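Local structure of rRNA adenine N-6-methyltransferase (Saccharopolyspora erythraea, 6NVM) at residues Arg56-Arg61 with Glu198-Arg203; Asp124-Glu129 with Thr146-Asp151; Lys173-Tyr178 with Ala214-Arg219. The protein transfers two methyl groups from S-adenosyl-L-methionine to the N6 atom of one 23S rRNA adenine, lowering ribosome affinity for macrolide, lincosamide and streptogramin B antibiotics. All blocks are in the same frame, centred on the assembly; numbering follows the deposited sequence.

Contact 1 of 3, residues Arg56-Arg61 with Glu198-Arg203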
# COMPACT_ATOMS: atom_id res chain seq x y z
N ARG A 56 -21.95 7.19 3.01
CA ARG A 56 -21.74 7.86 1.72
C ARG A 56 -20.54 8.79 1.78
O ARG A 56 -19.81 8.93 0.79
CB ARG A 56 -23.00 8.62 1.31
CG ARG A 56 -24.20 7.71 1.00
CD ARG A 56 -25.43 8.51 0.58
NE ARG A 56 -25.13 9.42 -0.52
CZ ARG A 56 -25.09 9.06 -1.81
NH1 ARG A 56 -25.35 7.81 -2.18
NH2 ARG A 56 -24.78 9.97 -2.73
N LYS A 57 -20.32 9.44 2.92
CA LYS A 57 -19.21 10.38 3.03
C LYS A 57 -17.87 9.66 2.91
O LYS A 57 -16.94 10.17 2.27
CB LYS A 57 -19.30 11.14 4.36
CG LYS A 57 -18.16 12.12 4.60
CD LYS A 57 -18.28 12.79 5.96
CE LYS A 57 -17.12 13.74 6.24
NZ LYS A 57 -17.22 14.37 7.58
N THR A 58 -17.75 8.49 3.52
CA THR A 58 -16.50 7.74 3.42
C THR A 58 -16.29 7.22 2.01
O THR A 58 -15.18 7.27 1.48
CB THR A 58 -16.52 6.59 4.42
OG1 THR A 58 -16.80 7.11 5.72
CG2 THR A 58 -15.17 5.87 4.44
N ILE A 59 -17.36 6.73 1.38
CA ILE A 59 -17.25 6.25 0.00
C ILE A 59 -16.74 7.35 -0.91
O ILE A 59 -15.84 7.13 -1.74
CB ILE A 59 -18.61 5.68 -0.45
CG1 ILE A 59 -18.89 4.38 0.30
CG2 ILE A 59 -18.65 5.45 -1.97
CD1 ILE A 59 -20.26 3.77 0.06
N ALA A 60 -17.28 8.56 -0.77
CA ALA A 60 -16.81 9.69 -1.58
C ALA A 60 -15.35 10.00 -1.28
O ALA A 60 -14.58 10.34 -2.18
CB ALA A 60 -17.69 10.92 -1.34
N ARG A 61 -14.96 9.88 -0.01
CA ARG A 61 -13.57 10.12 0.38
C ARG A 61 -12.63 9.14 -0.31
O ARG A 61 -11.55 9.52 -0.78
CB ARG A 61 -13.45 10.02 1.90
CG ARG A 61 -12.07 10.32 2.46
CD ARG A 61 -11.76 11.79 2.37
NE ARG A 61 -10.53 12.12 3.08
CZ ARG A 61 -9.94 13.31 3.03
NH1 ARG A 61 -10.45 14.28 2.28
NH2 ARG A 61 -8.82 13.52 3.71
N GLU A 198 -7.24 7.94 6.66
CA GLU A 198 -8.11 8.18 7.81
C GLU A 198 -8.60 6.86 8.38
O GLU A 198 -8.68 5.84 7.69
CB GLU A 198 -9.31 9.06 7.43
CG GLU A 198 -10.33 8.36 6.54
CD GLU A 198 -11.52 9.25 6.19
OE1 GLU A 198 -11.35 10.49 6.15
OE2 GLU A 198 -12.63 8.71 5.98
N LYS A 199 -8.94 6.90 9.67
CA LYS A 199 -9.64 5.80 10.31
C LYS A 199 -11.09 5.74 9.83
O LYS A 199 -11.70 6.76 9.51
CB LYS A 199 -9.61 5.97 11.83
CG LYS A 199 -10.38 4.91 12.61
CD LYS A 199 -10.41 5.25 14.10
CE LYS A 199 -11.22 4.24 14.89
NZ LYS A 199 -11.38 4.64 16.32
N VAL A 200 -11.64 4.53 9.78
CA VAL A 200 -13.03 4.31 9.38
C VAL A 200 -13.69 3.49 10.49
O VAL A 200 -13.35 2.32 10.68
CB VAL A 200 -13.15 3.59 8.03
CG1 VAL A 200 -14.61 3.42 7.63
CG2 VAL A 200 -12.40 4.36 6.96
N ASP A 201 -14.65 4.10 11.18
CA ASP A 201 -15.26 3.45 12.34
C ASP A 201 -16.08 2.23 11.91
O ASP A 201 -16.72 2.23 10.86
CB ASP A 201 -16.15 4.45 13.09
CG ASP A 201 -16.52 3.96 14.47
OD1 ASP A 201 -17.21 2.93 14.58
OD2 ASP A 201 -16.11 4.61 15.46
N ARG A 202 -16.04 1.19 12.75
CA ARG A 202 -16.76 -0.04 12.46
C ARG A 202 -18.24 0.19 12.20
O ARG A 202 -18.85 -0.52 11.39
CB ARG A 202 -16.59 -1.03 13.62
CG ARG A 202 -17.08 -0.50 14.97
CD ARG A 202 -17.00 -1.57 16.05
NE ARG A 202 -15.63 -1.88 16.44
CZ ARG A 202 -15.01 -1.44 17.53
NH1 ARG A 202 -15.64 -0.64 18.39
NH2 ARG A 202 -13.76 -1.79 17.77
N ARG A 203 -18.86 1.16 12.87
CA ARG A 203 -20.30 1.35 12.75
C ARG A 203 -20.72 1.84 11.37
O ARG A 203 -21.92 1.87 11.08
CB ARG A 203 -20.81 2.33 13.81
CG ARG A 203 -20.28 3.75 13.69
CD ARG A 203 -21.12 4.70 14.53
NE ARG A 203 -21.24 4.26 15.91
CZ ARG A 203 -21.99 4.86 16.83
NH1 ARG A 203 -22.71 5.93 16.51
NH2 ARG A 203 -22.04 4.39 18.06
O HOH W 1 -14.89 7.41 7.84

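Contact 2 of 3, residues Asp124-Glu129 with Thr146-Asp151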
# COMPACT_ATOMS: atom_id res chain seq x y z
N ASP A 124 -11.38 -14.30 -9.28
CA ASP A 124 -10.55 -13.98 -8.13
C ASP A 124 -9.52 -12.92 -8.52
O ASP A 124 -8.65 -13.17 -9.36
CB ASP A 124 -9.86 -15.26 -7.64
CG ASP A 124 -9.03 -15.07 -6.38
OD1 ASP A 124 -8.81 -13.92 -5.94
OD2 ASP A 124 -8.58 -16.10 -5.84
N PHE A 125 -9.60 -11.75 -7.89
CA PHE A 125 -8.69 -10.67 -8.23
C PHE A 125 -7.23 -11.07 -8.04
O PHE A 125 -6.35 -10.56 -8.74
CB PHE A 125 -8.97 -9.43 -7.38
CG PHE A 125 -8.02 -8.30 -7.65
CD1 PHE A 125 -8.17 -7.51 -8.77
CD2 PHE A 125 -6.95 -8.06 -6.81
CE1 PHE A 125 -7.27 -6.49 -9.05
CE2 PHE A 125 -6.06 -7.03 -7.07
CZ PHE A 125 -6.21 -6.25 -8.19
N LEU A 126 -6.96 -11.96 -7.09
CA LEU A 126 -5.57 -12.25 -6.74
C LEU A 126 -4.81 -12.95 -7.85
O LEU A 126 -3.57 -12.93 -7.84
CB LEU A 126 -5.52 -13.07 -5.45
CG LEU A 126 -5.66 -12.24 -4.17
CD1 LEU A 126 -5.76 -13.16 -2.95
CD2 LEU A 126 -4.48 -11.28 -4.01
N THR A 127 -5.50 -13.57 -8.80
CA THR A 127 -4.86 -14.20 -9.95
C THR A 127 -5.00 -13.37 -11.22
O THR A 127 -4.63 -13.84 -12.30
CB THR A 127 -5.43 -15.60 -10.19
OG1 THR A 127 -6.83 -15.50 -10.52
CG2 THR A 127 -5.26 -16.47 -8.96
N ALA A 128 -5.52 -12.15 -11.11
CA ALA A 128 -5.65 -11.27 -12.26
C ALA A 128 -4.31 -10.64 -12.62
O ALA A 128 -3.47 -10.38 -11.76
CB ALA A 128 -6.68 -10.18 -11.99
N GLU A 129 -4.11 -10.41 -13.92
CA GLU A 129 -2.94 -9.70 -14.42
C GLU A 129 -3.21 -8.20 -14.44
O GLU A 129 -4.31 -7.78 -14.78
CB GLU A 129 -2.59 -10.15 -15.84
CG GLU A 129 -1.92 -11.51 -15.91
CD GLU A 129 -0.46 -11.47 -15.52
OE1 GLU A 129 0.20 -10.43 -15.77
OE2 GLU A 129 0.04 -12.48 -14.98
N THR A 146 -5.15 -9.23 3.02
CA THR A 146 -4.71 -7.85 2.87
C THR A 146 -3.26 -7.78 2.39
O THR A 146 -2.94 -7.03 1.47
CB THR A 146 -4.88 -7.09 4.19
OG1 THR A 146 -6.18 -7.35 4.73
CG2 THR A 146 -4.74 -5.59 3.96
N SER A 147 -2.38 -8.57 3.00
CA SER A 147 -0.98 -8.54 2.57
C SER A 147 -0.84 -9.01 1.13
O SER A 147 0.02 -8.51 0.40
CB SER A 147 -0.11 -9.38 3.50
OG SER A 147 0.18 -8.68 4.68
N ALA A 148 -1.67 -9.95 0.70
CA ALA A 148 -1.55 -10.45 -0.67
C ALA A 148 -1.97 -9.39 -1.68
O ALA A 148 -1.38 -9.29 -2.77
CB ALA A 148 -2.39 -11.72 -0.83
N ILE A 149 -2.99 -8.59 -1.35
CA ILE A 149 -3.43 -7.52 -2.24
C ILE A 149 -2.35 -6.44 -2.32
O ILE A 149 -2.04 -5.94 -3.41
CB ILE A 149 -4.78 -6.96 -1.75
CG1 ILE A 149 -5.89 -7.99 -1.95
CG2 ILE A 149 -5.12 -5.65 -2.44
CD1 ILE A 149 -6.35 -8.17 -3.39
N VAL A 150 -1.76 -6.07 -1.19
CA VAL A 150 -0.64 -5.13 -1.20
C VAL A 150 0.47 -5.63 -2.11
O VAL A 150 1.00 -4.88 -2.94
CB VAL A 150 -0.14 -4.89 0.24
CG1 VAL A 150 1.15 -4.07 0.25
CG2 VAL A 150 -1.22 -4.18 1.05
N ASP A 151 0.83 -6.92 -1.99
CA ASP A 151 1.87 -7.47 -2.86
C ASP A 151 1.46 -7.40 -4.33
O ASP A 151 2.29 -7.13 -5.20
CB ASP A 151 2.18 -8.92 -2.49
CG ASP A 151 2.88 -9.06 -1.15
OD1 ASP A 151 3.48 -8.08 -0.67
OD2 ASP A 151 2.83 -10.18 -0.59

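Contact 3 of 3, residues Lys173-Tyr178 with Ala214-Arg219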
# COMPACT_ATOMS: atom_id res chain seq x y z
N LYS A 173 0.46 0.19 10.86
CA LYS A 173 1.80 -0.38 10.79
C LYS A 173 2.44 -0.10 9.43
O LYS A 173 3.61 0.30 9.35
CB LYS A 173 1.76 -1.88 11.06
CG LYS A 173 3.11 -2.45 11.49
CD LYS A 173 3.11 -3.98 11.54
CE LYS A 173 3.20 -4.60 10.15
NZ LYS A 173 3.73 -5.99 10.19
N ARG A 174 1.68 -0.31 8.34
CA ARG A 174 2.23 -0.17 7.00
C ARG A 174 2.51 1.28 6.63
O ARG A 174 3.25 1.52 5.67
CB ARG A 174 1.28 -0.80 5.97
CG ARG A 174 1.08 -2.31 6.13
CD ARG A 174 2.37 -3.09 5.90
NE ARG A 174 2.16 -4.54 5.99
CZ ARG A 174 2.04 -5.37 4.96
NH1 ARG A 174 2.10 -4.92 3.71
NH2 ARG A 174 1.85 -6.66 5.17
N THR A 175 1.94 2.24 7.35
CA THR A 175 2.17 3.65 7.09
C THR A 175 2.97 4.33 8.19
O THR A 175 3.19 5.54 8.12
CB THR A 175 0.84 4.39 6.91
OG1 THR A 175 0.08 4.29 8.13
CG2 THR A 175 0.04 3.80 5.75
N GLY A 176 3.39 3.59 9.22
CA GLY A 176 4.11 4.19 10.33
C GLY A 176 3.32 5.25 11.07
O GLY A 176 3.90 6.20 11.59
N ASP A 177 1.99 5.10 11.14
CA ASP A 177 1.14 6.17 11.66
C ASP A 177 1.32 6.39 13.15
O ASP A 177 1.00 7.49 13.63
CB ASP A 177 -0.32 5.87 11.35
CG ASP A 177 -1.23 7.03 11.67
OD1 ASP A 177 -1.03 8.12 11.10
OD2 ASP A 177 -2.17 6.86 12.48
N TYR A 178 1.83 5.41 13.90
CA TYR A 178 2.12 5.58 15.32
C TYR A 178 3.58 5.32 15.66
O TYR A 178 3.91 5.08 16.82
CB TYR A 178 1.20 4.69 16.17
CG TYR A 178 1.40 3.20 16.00
CD1 TYR A 178 2.42 2.53 16.67
CD2 TYR A 178 0.55 2.45 15.20
CE1 TYR A 178 2.59 1.16 16.52
CE2 TYR A 178 0.71 1.09 15.05
CZ TYR A 178 1.74 0.45 15.71
OH TYR A 178 1.91 -0.91 15.56
N ALA A 214 -9.55 1.48 8.08
CA ALA A 214 -8.83 2.69 7.71
C ALA A 214 -8.71 2.71 6.19
O ALA A 214 -8.78 1.68 5.53
CB ALA A 214 -7.45 2.75 8.36
N ILE A 215 -8.55 3.92 5.65
CA ILE A 215 -8.16 4.11 4.26
C ILE A 215 -6.67 4.37 4.24
O ILE A 215 -6.17 5.26 4.94
CB ILE A 215 -8.93 5.27 3.61
CG1 ILE A 215 -10.44 5.04 3.70
CG2 ILE A 215 -8.50 5.41 2.15
CD1 ILE A 215 -11.25 6.26 3.36
N MET A 216 -5.95 3.59 3.44
CA MET A 216 -4.53 3.81 3.20
C MET A 216 -4.30 3.83 1.69
O MET A 216 -5.07 3.26 0.92
CB MET A 216 -3.67 2.73 3.87
CG MET A 216 -3.89 1.32 3.35
SD MET A 216 -2.76 0.11 4.08
CE MET A 216 -1.19 0.68 3.45
N ARG A 217 -3.21 4.48 1.29
CA ARG A 217 -2.90 4.66 -0.12
C ARG A 217 -1.42 4.41 -0.36
O ARG A 217 -0.57 4.86 0.41
CB ARG A 217 -3.29 6.07 -0.59
CG ARG A 217 -2.95 6.37 -2.05
CD ARG A 217 -3.53 7.73 -2.46
NE ARG A 217 -3.09 8.79 -1.57
CZ ARG A 217 -3.61 10.01 -1.53
NH1 ARG A 217 -4.60 10.34 -2.35
NH2 ARG A 217 -3.14 10.91 -0.68
N LEU A 218 -1.13 3.67 -1.43
CA LEU A 218 0.21 3.58 -2.00
C LEU A 218 0.27 4.44 -3.25
O LEU A 218 -0.66 4.45 -4.05
CB LEU A 218 0.57 2.14 -2.37
CG LEU A 218 0.37 1.04 -1.33
CD1 LEU A 218 0.86 -0.29 -1.89
CD2 LEU A 218 1.10 1.39 -0.06
N ARG A 219 1.37 5.18 -3.41
CA ARG A 219 1.63 5.92 -4.64
C ARG A 219 2.98 5.46 -5.18
O ARG A 219 3.99 5.56 -4.48
CB ARG A 219 1.64 7.43 -4.42
CG ARG A 219 0.44 7.96 -3.63
CD ARG A 219 0.45 9.48 -3.51
NE ARG A 219 0.15 10.11 -4.79
CZ ARG A 219 1.06 10.55 -5.66
NH1 ARG A 219 2.36 10.46 -5.38
NH2 ARG A 219 0.67 11.08 -6.81

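Contact 1 of 3, residues Arg56-Arg61 with Glu198-Arg203
Arg61 and Glu198 meet across the gap as a loose ion pair, Arg61 NE lying 3.6 Å from Glu198 OE1. Their flat groups are turned only 25° from one another, but the carboxylate oxygen approaches the guanidinium obliquely, and no hydrogen bond is formed between them. The arginine methylene also lies against the carboxylate, Arg61 CG being 3.8 Å from Glu198 OE1, where the arginine chain bends at its second torsion and runs past the acid. Glu198 reaches this far because its chain is straight beyond CG.

One turn back on the helix, Thr58 points its methyl at the fork of Val200, with CG2 4.0 Å from Val200 CG2 and 4.1 Å from Val200 CG1. Both branches of the valine therefore share one methyl. The two backbones stand well apart, the short axes of 56-61 and 198-200 passing at 10.9 Å, so side chains bridge the space. This is helix-on-sheet packing in a Rossmann-like class I methyltransferase: strand 192-200 is the last strand at one edge of the central sheet, and Ile215 of the adjoining strand 213-220 also touches Thr58, Glu198 and Val200. Leu53, a predicted S-adenosyl-L-methionine-binding residue, packs against Thr58 and Val200.

The polar branch of Thr58 faces a different environment. Its OG1 hydrogen-bonds Asp55 and also accepts from a water at 2.9 Å; the same water donates to Glu198 OE2 at 3.2 Å, so the two carboxylate oxygens of Glu198 have different partners. Past the strand end, Asp201 OD1 accepts a nearly straight bond from Arg203 N (3.0 Å, 177°), closing an Asx turn.

Contact 2 of 3, residues Asp124-Glu129 with Thr146-Asp151
Phe125 presents the edge of its ring to Ile149: the methyl CD1 sits near the ring plane, 3.5 Å from Phe125 CD2, with the two side chains crossing at about a right angle. The methyl is therefore beside the ring and not over its face. In Ile149, CG1 sits beside the backbone N (chi1 -69°) and the chain bends again at chi2 (-75°), which brings CD1 nearer to 124-129 than the direction of its CB would suggest.

Leu126 approaches the same methyl with one branch. Its CD2 lies 3.7 Å from Ile149 CD1 and 3.8 Å from Ala148 CB, so a single leucine methyl touches two consecutive helix residues. All of these contacts are apolar.

The approach of Phe125 and Leu126 follows from a short 3-10 turn that opens with an Asx turn: Asp124 OD1 accepts from Leu126 N at 2.9 Å, the N-H arriving from above the carboxylate, 51° out of its plane. Asp124 is itself predicted to bind S-adenosyl-L-methionine, so the packing is probably close to the cofactor site; the Phe125 side chain is about 8 Å from that of Gly78, another predicted site residue.

Phe125 reaches strands 73-77 and 94-98, touching Leu75 and Ala77 and meeting Tyr98 edge-to-face. Helix 146-155 packs on strand 159-167 through Ile149 and Met164, and its Trp152 donates to Ala128 O, so the turn packs beside the helix on the same sheet.

Contact 3 of 3, residues Lys173-Tyr178 with Ala214-Arg219
Arg174, near the end of helix 168-175, touches Met216 through the base of its side chain: CB lies 3.8 Å from the terminal methyl, Met216 CE. Beyond CB the arginine turns off, since its chain bends at the second torsion (-64°), and the guanidinium leads away from strand 213-220. It runs toward helix 146-155, where Val150 packs on it, and a bound sulfate lies about 4 Å from the side chain; that ion is probably from the crystallisation liquor. The Met216 contact thus uses the aliphatic root of the arginine and leaves its charge to other surroundings.

Thr175 comes next and offers its methyl, CG2 being 4.1 Å from Met216 CE. The two side chains cross obliquely. The hydroxyl instead hydrogen-bonds back to the carbonyl oxygen of Ala171, so the polar branch is satisfied within its own helix while the methyl faces the strand.

Gly176 then leaves the helix with a positive phi of 60°. Its N bonds to Lys173 O at 3.3 Å, and this and a second bond back into the last turn make a Schellman motif.

On the strand side, the methionine reaches across by running straight through its second torsion and then bending at the third (-65°), which sets CE against both helix residues. The backbones can accordingly stay apart, at 7.7 Å between Thr175 CA and Met216 CA. Arg217 points away from 173-178 and pairs with Glu195, while Ile215 packs on Ile62 of helix 56-65. Helices 168-175 and 56-65 therefore lie on opposite faces of strand 213-220, the three-layer alpha/beta/alpha sandwich of Rossmann-like class I methyltransferases.

Contact 3 is fully buried, whereas contacts 1 and 2 are only partly so, each combining buried residues with more accessible ones. Contacts 1 and 3 use neighbouring strands of one sheet, where Glu198 O is 2.8 Å from Ile215 N, a probable hydrogen bond; contact 1 uses one side of that sheet and contact 3 the other. Contact 2 reaches contact 3 through helix 146-155, whose Ser147 OG is 2.7 Å from Arg174 NH2, but stays about 13 Å from contact 1 at the nearest atoms. Chemistry follows position: contact 1, at the sheet edge, adds an ion pair and a bridging water to methyl packing, while contacts 2 and 3 rest on apolar carbon alone.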